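Local coordinates for Nrps/pks (Streptomyces albus, PDB 4OPF), which supplies a ketosynthase domain (OzmH KS8) to the "AT-less" type I polyketide synthase that builds oxazolomycin, and probably handles acyl chains tethered to the synthase, at residues A[291-296]-A[343-348]; A[392-397]-A[402-407]; A[17-22]-A[329-334]; A[313-316]-A[321-324]. All coordinates share one frame; numbering follows the deposited sequence.

Interaction 1 (A[291-296]-A[343-348]); sequences YIETNA and VIKTVL
The phenol of Y291 and the carboxylate of E293 are the two flat groups here, and K345 reaches the oxygen-bearing end of each. On the carboxylate, the ammonium meets OE1 from the syn side, 17° out of the plane, and the 2.7 Å from K345 NZ to E293 OE1 makes a salt bridge. The same nitrogen donates a hydrogen bond to the phenol, with K345 NZ and Y291 OH 2.9 Å apart. S323 O lies over one face of the ring, above CD1. From the other side of the ring the lysine, crossing both partners at about a right angle, brings K345 CE obliquely to 4.0 Å from Y291 CZ. With CG anti to the backbone N (chi1 161°) and an extended chain beyond, it spans the distance from helix to strand; the axes of strand 291-293 and segment 343-348 come within 9.4 Å. A methionine in its place would probably leave the buried E293 carboxylate without its counter-charge and the tyrosine oxygen without this donor. The other carboxylate oxygen, OE2, accepts from V327 N. One residue along the helix, T346 OG1 lies 3.9 Å from E293 CB; its hydrogen bond goes to G342 O. Strand 291-293 and the helical segment 343-348 run at 156°, in a buried helix-on-sheet layer consistent with the alpha/beta architecture of the thiolase-like ketosynthase fold.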
loop_
_atom_site.group_PDB
_atom_site.type_symbol
_atom_site.label_atom_id
_atom_site.label_comp_id
_atom_site.label_asym_id
_atom_site.label_seq_id
_atom_site.Cartn_x
_atom_site.Cartn_y
_atom_site.Cartn_z
ATOM N N TYR A 291 6.443 -27.655 -1.518
ATOM C CA TYR A 291 5.842 -27.319 -2.795
ATOM C C TYR A 291 5.939 -25.815 -3.029
ATOM O O TYR A 291 5.745 -25.042 -2.103
ATOM C CB TYR A 291 4.368 -27.696 -2.758
ATOM C CG TYR A 291 3.619 -27.479 -4.058
ATOM C CD1 TYR A 291 3.612 -28.457 -5.012
ATOM C CD2 TYR A 291 2.939 -26.277 -4.338
ATOM C CE1 TYR A 291 2.945 -28.319 -6.201
ATOM C CE2 TYR A 291 2.278 -26.105 -5.560
ATOM C CZ TYR A 291 2.262 -27.136 -6.468
ATOM O OH TYR A 291 1.601 -27.068 -7.684
ATOM N N ILE A 292 6.247 -25.410 -4.253
ATOM C CA ILE A 292 6.246 -24.027 -4.660
ATOM C C ILE A 292 5.334 -23.856 -5.892
ATOM O O ILE A 292 5.547 -24.485 -6.931
ATOM C CB ILE A 292 7.646 -23.584 -5.021
ATOM C CG1 ILE A 292 8.569 -23.832 -3.808
ATOM C CG2 ILE A 292 7.698 -22.138 -5.436
ATOM C CD1 ILE A 292 9.970 -23.460 -4.074
ATOM N N GLU A 293 4.326 -23.012 -5.739
ATOM C CA GLU A 293 3.596 -22.442 -6.855
ATOM C C GLU A 293 4.481 -21.325 -7.458
ATOM O O GLU A 293 4.597 -20.231 -6.919
ATOM C CB GLU A 293 2.254 -21.916 -6.380
ATOM C CG GLU A 293 1.459 -21.043 -7.391
ATOM C CD GLU A 293 0.816 -21.813 -8.543
ATOM O OE1 GLU A 293 0.803 -23.090 -8.454
ATOM O OE2 GLU A 293 0.326 -21.147 -9.543
ATOM N N THR A 294 5.056 -21.617 -8.610
ATOM C CA THR A 294 6.081 -20.828 -9.230
ATOM C C THR A 294 5.458 -19.617 -9.940
ATOM O O THR A 294 4.278 -19.586 -10.235
ATOM C CB THR A 294 6.842 -21.644 -10.305
ATOM O OG1 THR A 294 5.923 -22.085 -11.327
ATOM C CG2 THR A 294 7.507 -22.851 -9.703
ATOM N N ASN A 295 6.302 -18.655 -10.260
ATOM C CA ASN A 295 5.923 -17.525 -11.070
ATOM C C ASN A 295 5.499 -17.921 -12.459
ATOM O O ASN A 295 4.488 -17.461 -12.967
ATOM C CB ASN A 295 7.058 -16.553 -11.176
ATOM C CG ASN A 295 6.651 -15.314 -11.931
ATOM O OD1 ASN A 295 5.657 -14.692 -11.612
ATOM N ND2 ASN A 295 7.378 -15.000 -12.985
ATOM N N ALA A 296 6.290 -18.768 -13.081
ATOM C CA ALA A 296 5.913 -19.377 -14.338
ATOM C C ALA A 296 5.641 -18.362 -15.416
ATOM O O ALA A 296 4.552 -18.257 -15.951
ATOM C CB ALA A 296 4.720 -20.310 -14.134
ATOM N N VAL A 343 -2.366 -18.400 -4.367
ATOM C CA VAL A 343 -2.478 -18.542 -2.946
ATOM C C VAL A 343 -3.648 -19.445 -2.603
ATOM O O VAL A 343 -3.514 -20.304 -1.759
ATOM C CB VAL A 343 -2.605 -17.156 -2.270
ATOM C CG1 VAL A 343 -3.062 -17.258 -0.823
ATOM C CG2 VAL A 343 -1.246 -16.437 -2.330
ATOM N N ILE A 344 -4.779 -19.283 -3.272
ATOM C CA ILE A 344 -5.972 -20.107 -2.975
ATOM C C ILE A 344 -5.699 -21.600 -3.316
ATOM O O ILE A 344 -6.026 -22.488 -2.517
ATOM C CB ILE A 344 -7.225 -19.569 -3.700
ATOM C CG1 ILE A 344 -7.630 -18.229 -3.027
ATOM C CG2 ILE A 344 -8.383 -20.559 -3.669
ATOM C CD1 ILE A 344 -8.746 -17.492 -3.717
ATOM N N LYS A 345 -5.056 -21.842 -4.445
ATOM C CA LYS A 345 -4.622 -23.188 -4.817
ATOM C C LYS A 345 -3.789 -23.846 -3.721
ATOM O O LYS A 345 -4.054 -24.953 -3.290
ATOM C CB LYS A 345 -3.802 -23.187 -6.115
ATOM C CG LYS A 345 -2.964 -24.462 -6.294
ATOM C CD LYS A 345 -2.277 -24.478 -7.648
ATOM C CE LYS A 345 -1.144 -25.474 -7.659
ATOM N NZ LYS A 345 -0.460 -25.419 -8.994
ATOM N N THR A 346 -2.779 -23.143 -3.284
ATOM C CA THR A 346 -1.903 -23.648 -2.235
ATOM C C THR A 346 -2.619 -23.856 -0.911
ATOM O O THR A 346 -2.335 -24.830 -0.252
ATOM C CB THR A 346 -0.751 -22.672 -2.035
ATOM O OG1 THR A 346 -0.050 -22.583 -3.273
ATOM C CG2 THR A 346 0.191 -23.194 -1.053
ATOM N N VAL A 347 -3.541 -22.947 -0.523
ATOM C CA VAL A 347 -4.302 -23.122 0.684
ATOM C C VAL A 347 -5.154 -24.359 0.550
ATOM O O VAL A 347 -5.246 -25.150 1.463
ATOM C CB VAL A 347 -5.193 -21.893 1.004
ATOM C CG1 VAL A 347 -6.211 -22.245 2.089
ATOM C CG2 VAL A 347 -4.304 -20.686 1.356
ATOM N N LEU A 348 -5.777 -24.543 -0.592
ATOM C CA LEU A 348 -6.580 -25.738 -0.789
ATOM C C LEU A 348 -5.745 -27.049 -0.749
ATOM O O LEU A 348 -6.183 -28.075 -0.193
ATOM C CB LEU A 348 -7.332 -25.637 -2.105
ATOM C CG LEU A 348 -8.443 -24.603 -2.130
ATOM C CD1 LEU A 348 -8.983 -24.477 -3.545
ATOM C CD2 LEU A 348 -9.566 -25.038 -1.213
#

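Interaction 2 (A[392-397]-A[402-407]); sequences AVSSFA and NAHAVL
V393 with A405 and S395 with A403 are the hydrogen-bonded pairs of this antiparallel hairpin, and they make its tight part. Four backbone bonds join them. The bond from S395 N to A403 O is nearly straight, 171° at the hydrogen, and spans 2.9 Å. CA-H...O contacts supplement them: A392 CA approaches A405 O to 3.0 Å, and H404 CA faces V393 O. On the face carrying A392, S394, H404 and F396, the H404 imidazole turns back over the neighbouring strand, its CG anti to the backbone N (chi1 -172°). There its ND1 shares a hydrogen bond of 2.7 Å with S394 OG, which comes to the ring edge near its plane, while the A392 methyl lies 3.5 Å from H404 NE2. F396 and N402 are set at a right angle, ring and amide planes 88° apart, with N402 OD1 3.3 Å from F396 CB. The ends are looser. V393 CG2 and L407 CD1 stay 4.1 Å apart, and toward the turn a water is hydrogen-bonded to A397 O (2.7 Å) and to N402 OD1, bridging them. The N402 amide nitrogen turns instead to N255 and D257. The hairpin lies between strands 247-256 and 291-293, with helices 268-282 and 300-314 over the H404 face, where Y314 OH bonds H404 NE2.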
loop_
_atom_site.group_PDB
_atom_site.type_symbol
_atom_site.label_atom_id
_atom_site.label_comp_id
_atom_site.label_asym_id
_atom_site.label_seq_id
_atom_site.Cartn_x
_atom_site.Cartn_y
_atom_site.Cartn_z
ATOM N N ALA A 392 4.986 -22.528 -0.774
ATOM C CA ALA A 392 5.281 -21.146 -1.091
ATOM C C ALA A 392 4.685 -20.774 -2.445
ATOM O O ALA A 392 4.336 -21.657 -3.265
ATOM C CB ALA A 392 6.753 -20.878 -1.092
ATOM N N VAL A 393 4.535 -19.464 -2.649
ATOM C CA VAL A 393 3.923 -18.882 -3.824
ATOM C C VAL A 393 4.730 -17.685 -4.233
ATOM O O VAL A 393 5.048 -16.851 -3.430
ATOM C CB VAL A 393 2.506 -18.410 -3.558
ATOM C CG1 VAL A 393 1.853 -17.963 -4.876
ATOM C CG2 VAL A 393 1.648 -19.523 -3.023
ATOM N N SER A 394 5.052 -17.592 -5.509
ATOM C CA SER A 394 5.840 -16.530 -6.041
ATOM C C SER A 394 5.072 -15.758 -7.056
ATOM O O SER A 394 4.329 -16.333 -7.848
ATOM C CB SER A 394 7.030 -17.102 -6.767
ATOM O OG SER A 394 7.942 -17.636 -5.826
ATOM N N SER A 395 5.344 -14.465 -7.122
ATOM C CA SER A 395 4.891 -13.663 -8.232
ATOM C C SER A 395 5.901 -12.585 -8.561
ATOM O O SER A 395 6.159 -11.735 -7.730
ATOM C CB SER A 395 3.543 -13.029 -7.841
ATOM O OG SER A 395 2.998 -12.390 -8.964
ATOM N N PHE A 396 6.486 -12.627 -9.760
ATOM C CA PHE A 396 7.560 -11.764 -10.159
ATOM C C PHE A 396 7.055 -11.048 -11.401
ATOM O O PHE A 396 6.906 -11.646 -12.442
ATOM C CB PHE A 396 8.791 -12.541 -10.509
ATOM C CG PHE A 396 9.280 -13.513 -9.468
ATOM C CD1 PHE A 396 9.117 -13.313 -8.117
ATOM C CD2 PHE A 396 9.961 -14.619 -9.873
ATOM C CE1 PHE A 396 9.634 -14.197 -7.195
ATOM C CE2 PHE A 396 10.464 -15.509 -8.977
ATOM C CZ PHE A 396 10.306 -15.319 -7.640
ATOM N N ALA A 397 6.714 -9.780 -11.270
ATOM C CA ALA A 397 6.052 -9.019 -12.313
ATOM C C ALA A 397 7.050 -8.317 -13.190
ATOM O O ALA A 397 8.057 -7.849 -12.724
ATOM C CB ALA A 397 5.128 -8.011 -11.663
ATOM N N ASN A 402 8.599 -8.027 -7.110
ATOM C CA ASN A 402 8.559 -9.406 -6.786
ATOM C C ASN A 402 7.971 -9.627 -5.421
ATOM O O ASN A 402 8.183 -8.818 -4.484
ATOM C CB ASN A 402 9.974 -9.969 -6.742
ATOM C CG ASN A 402 10.762 -9.638 -7.958
ATOM O OD1 ASN A 402 10.412 -10.031 -9.057
ATOM N ND2 ASN A 402 11.838 -8.916 -7.783
ATOM N N ALA A 403 7.292 -10.760 -5.268
ATOM C CA ALA A 403 6.702 -11.127 -4.023
ATOM C C ALA A 403 6.768 -12.622 -3.825
ATOM O O ALA A 403 6.690 -13.362 -4.812
ATOM C CB ALA A 403 5.270 -10.664 -4.001
ATOM N N HIS A 404 6.858 -13.055 -2.565
ATOM C CA HIS A 404 6.925 -14.467 -2.253
ATOM C C HIS A 404 6.332 -14.698 -0.885
ATOM O O HIS A 404 6.616 -13.982 0.063
ATOM C CB HIS A 404 8.400 -14.907 -2.282
ATOM C CG HIS A 404 8.637 -16.388 -2.172
ATOM N ND1 HIS A 404 8.498 -17.256 -3.236
ATOM C CD2 HIS A 404 9.105 -17.139 -1.142
ATOM C CE1 HIS A 404 8.803 -18.481 -2.842
ATOM N NE2 HIS A 404 9.212 -18.432 -1.590
ATOM N N ALA A 405 5.469 -15.698 -0.776
ATOM C CA ALA A 405 4.776 -15.986 0.462
ATOM C C ALA A 405 4.991 -17.446 0.830
ATOM O O ALA A 405 5.002 -18.318 -0.057
ATOM C CB ALA A 405 3.295 -15.702 0.302
ATOM N N VAL A 406 5.100 -17.698 2.129
ATOM C CA VAL A 406 5.246 -19.030 2.711
ATOM C C VAL A 406 4.037 -19.325 3.593
ATOM O O VAL A 406 3.717 -18.553 4.477
ATOM C CB VAL A 406 6.541 -19.122 3.547
ATOM C CG1 VAL A 406 6.696 -20.487 4.179
ATOM C CG2 VAL A 406 7.745 -18.859 2.663
ATOM N N LEU A 407 3.371 -20.454 3.326
ATOM C CA LEU A 407 2.161 -20.891 3.990
ATOM C C LEU A 407 2.282 -22.318 4.583
ATOM O O LEU A 407 3.053 -23.148 4.055
ATOM C CB LEU A 407 1.065 -20.860 2.970
ATOM C CG LEU A 407 0.759 -19.482 2.401
ATOM C CD1 LEU A 407 0.524 -19.578 0.930
ATOM C CD2 LEU A 407 -0.510 -18.999 3.081
HETATM O O HOH W 1 10.235 -8.889 -11.613
#

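Interaction 3 (A[17-22]-A[329-334]); sequences RFPGAP and PNIGHP
F18 brings its ring against I331 at the start of the loop that follows strand 9-17. The ring's CD1 comes 4.1 Å from the I331 CD1 methyl, the two side chains meeting at a slant. Y27 of helix 24-33 meets the same ring with planes about 30° apart, and A341 of helix 338-352 touches both F18 and I331. P19 follows and approaches the isoleucine nearer its backbone: P19 CG lies 3.7 Å from I331 O, and P19 CD 4.1 Å from I331 CB. The proline ring crosses the isoleucine at about a right angle, while the backbone oxygen P19 O is 3.9 Å from I331 CG2. I331 sets its CG1 between the backbone N and the carbonyl carbon (chi1 65°), which carries CD1 toward F18 while CG2 stays by P19. Just past I331, H333 touches C160; related ketosynthases carry an active-site histidine and cysteine in equivalent sequence motifs. F18 to A21 form a type II beta turn, closed by A21 N donating to F18 O at 2.7 Å, and it packs on the end of helix 328-331 in the ketosynthase fold. G20 takes the positive phi (72°) at the third position of the turn. At A21 the chain folds back, A21 O accepting from F18 N at 2.9 Å, and the methyl rests on Y27.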
loop_
_atom_site.group_PDB
_atom_site.type_symbol
_atom_site.label_atom_id
_atom_site.label_comp_id
_atom_site.label_asym_id
_atom_site.label_seq_id
_atom_site.Cartn_x
_atom_site.Cartn_y
_atom_site.Cartn_z
ATOM N N ARG A 17 -13.523 -17.346 -7.784
ATOM C CA ARG A 17 -14.165 -17.725 -9.016
ATOM C C ARG A 17 -13.128 -17.615 -10.100
ATOM O O ARG A 17 -12.490 -16.599 -10.200
ATOM C CB ARG A 17 -15.304 -16.729 -9.274
ATOM C CG ARG A 17 -16.299 -17.199 -10.243
ATOM C CD ARG A 17 -17.503 -16.273 -10.439
ATOM N NE ARG A 17 -18.004 -15.722 -9.174
ATOM C CZ ARG A 17 -19.123 -14.965 -9.070
ATOM N NH1 ARG A 17 -19.509 -14.492 -7.894
ATOM N NH2 ARG A 17 -19.872 -14.695 -10.160
ATOM N N PHE A 18 -12.947 -18.658 -10.911
ATOM C CA PHE A 18 -11.911 -18.691 -11.948
ATOM C C PHE A 18 -12.457 -19.398 -13.171
ATOM O O PHE A 18 -13.498 -20.028 -13.098
ATOM C CB PHE A 18 -10.679 -19.431 -11.398
ATOM C CG PHE A 18 -10.062 -18.754 -10.214
ATOM C CD1 PHE A 18 -9.326 -17.612 -10.380
ATOM C CD2 PHE A 18 -10.279 -19.224 -8.946
ATOM C CE1 PHE A 18 -8.792 -16.939 -9.286
ATOM C CE2 PHE A 18 -9.752 -18.571 -7.851
ATOM C CZ PHE A 18 -9.005 -17.409 -8.016
ATOM N N PRO A 19 -11.795 -19.258 -14.323
ATOM C CA PRO A 19 -12.295 -19.952 -15.511
ATOM C C PRO A 19 -12.482 -21.433 -15.236
ATOM O O PRO A 19 -11.652 -22.042 -14.601
ATOM C CB PRO A 19 -11.206 -19.683 -16.556
ATOM C CG PRO A 19 -10.587 -18.394 -16.104
ATOM C CD PRO A 19 -10.599 -18.455 -14.611
ATOM N N GLY A 20 -13.606 -21.972 -15.633
ATOM C CA GLY A 20 -13.957 -23.361 -15.403
ATOM C C GLY A 20 -14.295 -23.653 -13.956
ATOM O O GLY A 20 -14.508 -24.805 -13.612
ATOM N N ALA A 21 -14.374 -22.628 -13.084
ATOM C CA ALA A 21 -14.554 -22.884 -11.645
ATOM C C ALA A 21 -15.377 -21.800 -10.939
ATOM O O ALA A 21 -14.789 -20.878 -10.389
ATOM C CB ALA A 21 -13.176 -23.000 -10.996
ATOM N N PRO A 22 -16.719 -21.937 -10.911
ATOM C CA PRO A 22 -17.591 -20.931 -10.303
ATOM C C PRO A 22 -17.487 -20.734 -8.803
ATOM O O PRO A 22 -17.998 -19.749 -8.301
ATOM C CB PRO A 22 -19.027 -21.438 -10.611
ATOM C CG PRO A 22 -18.861 -22.467 -11.692
ATOM C CD PRO A 22 -17.498 -23.058 -11.489
ATOM N N PRO A 329 -1.344 -23.146 -16.636
ATOM C CA PRO A 329 -1.838 -24.054 -17.678
ATOM C C PRO A 329 -3.297 -24.475 -17.445
ATOM O O PRO A 329 -3.961 -24.840 -18.391
ATOM C CB PRO A 329 -0.910 -25.262 -17.555
ATOM C CG PRO A 329 0.316 -24.712 -16.908
ATOM C CD PRO A 329 -0.223 -23.731 -15.900
ATOM N N ASN A 330 -3.808 -24.393 -16.212
ATOM C CA ASN A 330 -5.181 -24.742 -15.926
ATOM C C ASN A 330 -6.167 -23.600 -16.228
ATOM O O ASN A 330 -7.267 -23.864 -16.684
ATOM C CB ASN A 330 -5.365 -25.086 -14.457
ATOM C CG ASN A 330 -4.417 -26.185 -13.961
ATOM O OD1 ASN A 330 -3.228 -25.945 -13.671
ATOM N ND2 ASN A 330 -4.953 -27.367 -13.793
ATOM N N ILE A 331 -5.817 -22.361 -15.895
ATOM C CA ILE A 331 -6.773 -21.257 -16.014
ATOM C C ILE A 331 -6.299 -20.038 -16.788
ATOM O O ILE A 331 -7.049 -19.068 -16.873
ATOM C CB ILE A 331 -7.211 -20.740 -14.649
ATOM C CG1 ILE A 331 -6.049 -20.134 -13.908
ATOM C CG2 ILE A 331 -7.875 -21.864 -13.850
ATOM C CD1 ILE A 331 -6.439 -19.489 -12.570
ATOM N N GLY A 332 -5.118 -20.111 -17.402
ATOM C CA GLY A 332 -4.479 -18.974 -18.079
ATOM C C GLY A 332 -3.805 -18.031 -17.091
ATOM O O GLY A 332 -3.536 -18.419 -15.968
ATOM N N HIS A 333 -3.567 -16.778 -17.500
ATOM C CA HIS A 333 -2.878 -15.785 -16.692
ATOM C C HIS A 333 -3.880 -14.711 -16.215
ATOM O O HIS A 333 -4.209 -13.809 -16.970
ATOM C CB HIS A 333 -1.780 -15.106 -17.514
ATOM C CG HIS A 333 -0.808 -14.313 -16.683
ATOM N ND1 HIS A 333 -1.157 -13.687 -15.505
ATOM C CD2 HIS A 333 0.503 -14.030 -16.870
ATOM C CE1 HIS A 333 -0.106 -13.072 -14.992
ATOM N NE2 HIS A 333 0.921 -13.269 -15.799
ATOM N N PRO A 334 -4.363 -14.795 -14.961
ATOM C CA PRO A 334 -5.383 -13.841 -14.480
ATOM C C PRO A 334 -4.870 -12.472 -14.039
ATOM O O PRO A 334 -5.510 -11.836 -13.210
ATOM C CB PRO A 334 -6.048 -14.572 -13.305
ATOM C CG PRO A 334 -5.231 -15.775 -13.026
ATOM C CD PRO A 334 -4.028 -15.807 -13.950
#

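Interaction 4 (A[313-316]-A[321-324]); sequences VYRD and PCSL
R315 reaches across to P321 and C322 at the point where helix 300-314 has ended and strand 322-325 begins, the second half of a beta-alpha-beta unit that starts at strand 291-293. The guanidinium is turned so that its edge addresses P321 and one face lies against C322. At the edge, R315 NH2 donates to P321 O over 2.8 Å in a straight bond of 180°, with the oxygen almost in the guanidinium plane. Relative to the carbonyl, however, the donor stands 36° above its plane. Over the face, C322 CB comes 3.5 Å from R315 NH2, and C322 SG sits 3.9 Å above the R315 guanidinium plane, displaced toward the rim. The arginine chain bends at chi2 (-56°), folding back far enough for NH1 to reach the carbonyl of the preceding residue, Y314 O. Further carbonyls gather round the group: NE bonds to T320 O, NH1 to A286 O and NH2 to V289 O. With a methionine here, the carbonyls of P321, T320 and Y314 would probably lose the guanidinium group that donates to all three, and the chain between helix and strand would be less firmly held. The bond from R315 NH1 to Y314 O measures 2.9 Å.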
loop_
_atom_site.group_PDB
_atom_site.type_symbol
_atom_site.label_atom_id
_atom_site.label_comp_id
_atom_site.label_asym_id
_atom_site.label_seq_id
_atom_site.Cartn_x
_atom_site.Cartn_y
_atom_site.Cartn_z
ATOM N N VAL A 313 18.118 -20.978 -3.416
ATOM C CA VAL A 313 17.610 -20.531 -2.166
ATOM C C VAL A 313 17.068 -21.715 -1.348
ATOM O O VAL A 313 17.300 -21.787 -0.137
ATOM C CB VAL A 313 16.467 -19.521 -2.353
ATOM C CG1 VAL A 313 15.686 -19.326 -1.053
ATOM C CG2 VAL A 313 17.002 -18.176 -2.799
ATOM N N TYR A 314 16.299 -22.581 -1.989
ATOM C CA TYR A 314 15.550 -23.641 -1.290
ATOM C C TYR A 314 16.291 -24.962 -1.109
ATOM O O TYR A 314 16.013 -25.695 -0.140
ATOM C CB TYR A 314 14.210 -23.917 -2.017
ATOM C CG TYR A 314 13.146 -22.970 -1.562
ATOM C CD1 TYR A 314 12.518 -23.206 -0.394
ATOM C CD2 TYR A 314 12.797 -21.856 -2.269
ATOM C CE1 TYR A 314 11.533 -22.405 0.055
ATOM C CE2 TYR A 314 11.829 -20.994 -1.806
ATOM C CZ TYR A 314 11.191 -21.283 -0.648
ATOM O OH TYR A 314 10.266 -20.486 -0.046
ATOM N N ARG A 315 17.209 -25.248 -2.024
ATOM C CA ARG A 315 17.907 -26.537 -2.081
ATOM C C ARG A 315 19.426 -26.433 -2.253
ATOM O O ARG A 315 20.037 -27.251 -2.932
ATOM C CB ARG A 315 17.300 -27.447 -3.167
ATOM C CG ARG A 315 15.860 -27.917 -2.868
ATOM C CD ARG A 315 15.714 -28.643 -1.537
ATOM N NE ARG A 315 14.348 -29.114 -1.345
ATOM C CZ ARG A 315 13.390 -28.462 -0.678
ATOM N NH1 ARG A 315 13.594 -27.300 -0.115
ATOM N NH2 ARG A 315 12.186 -28.984 -0.594
ATOM N N ASP A 316 20.034 -25.443 -1.617
ATOM C CA ASP A 316 21.467 -25.235 -1.751
ATOM C C ASP A 316 22.172 -26.299 -0.939
ATOM O O ASP A 316 22.044 -26.316 0.258
ATOM C CB ASP A 316 21.840 -23.827 -1.248
ATOM C CG ASP A 316 23.244 -23.463 -1.602
ATOM O OD1 ASP A 316 23.835 -24.221 -2.415
ATOM O OD2 ASP A 316 23.807 -22.496 -1.028
ATOM N N PRO A 321 13.481 -33.602 -2.035
ATOM C CA PRO A 321 12.599 -33.239 -3.141
ATOM C C PRO A 321 11.917 -31.879 -2.940
ATOM O O PRO A 321 11.627 -31.456 -1.802
ATOM C CB PRO A 321 11.544 -34.368 -3.127
ATOM C CG PRO A 321 12.376 -35.562 -2.711
ATOM C CD PRO A 321 13.214 -34.988 -1.585
ATOM N N CYS A 322 11.731 -31.162 -4.035
ATOM C CA CYS A 322 10.929 -29.935 -4.029
ATOM C C CYS A 322 10.011 -29.964 -5.231
ATOM O O CYS A 322 10.481 -29.984 -6.351
ATOM C CB CYS A 322 11.794 -28.679 -4.067
ATOM S SG CYS A 322 10.861 -27.130 -3.741
ATOM N N SER A 323 8.706 -29.964 -4.966
ATOM C CA SER A 323 7.705 -30.083 -5.970
ATOM C C SER A 323 7.226 -28.710 -6.489
ATOM O O SER A 323 6.921 -27.837 -5.708
ATOM C CB SER A 323 6.582 -30.912 -5.372
ATOM O OG SER A 323 5.662 -31.199 -6.377
ATOM N N LEU A 324 7.264 -28.501 -7.797
ATOM C CA LEU A 324 6.945 -27.221 -8.426
ATOM C C LEU A 324 5.685 -27.343 -9.242
ATOM O O LEU A 324 5.446 -28.363 -9.901
ATOM C CB LEU A 324 8.051 -26.764 -9.381
ATOM C CG LEU A 324 9.467 -26.699 -8.809
ATOM C CD1 LEU A 324 10.402 -26.002 -9.766
ATOM C CD2 LEU A 324 9.517 -25.974 -7.494
#

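Overall arrangement
Interactions 1, 2 and 4 meet in one sheet. Strand 291-293 sits between its neighbours: E293 N lies 2.8 Å from A392 O on the interaction 2 side, and I292 N is 2.9 Å from S323 O on the interaction 4 side. Across one face, H404 NE2 bonds Y314 OH at 2.8 Å, tying interaction 2 to interaction 4. Interaction 3 does not touch the others; its centre is about 14 Å from that of interaction 1, with nearest atoms about 4 Å apart, though helices 328-331 and 338-352 are consecutive. N295, bonded to F396 N, occupies a motif position where elongating ketosynthases commonly carry a histidine; with H333 and C160 it probably marks the active-site region.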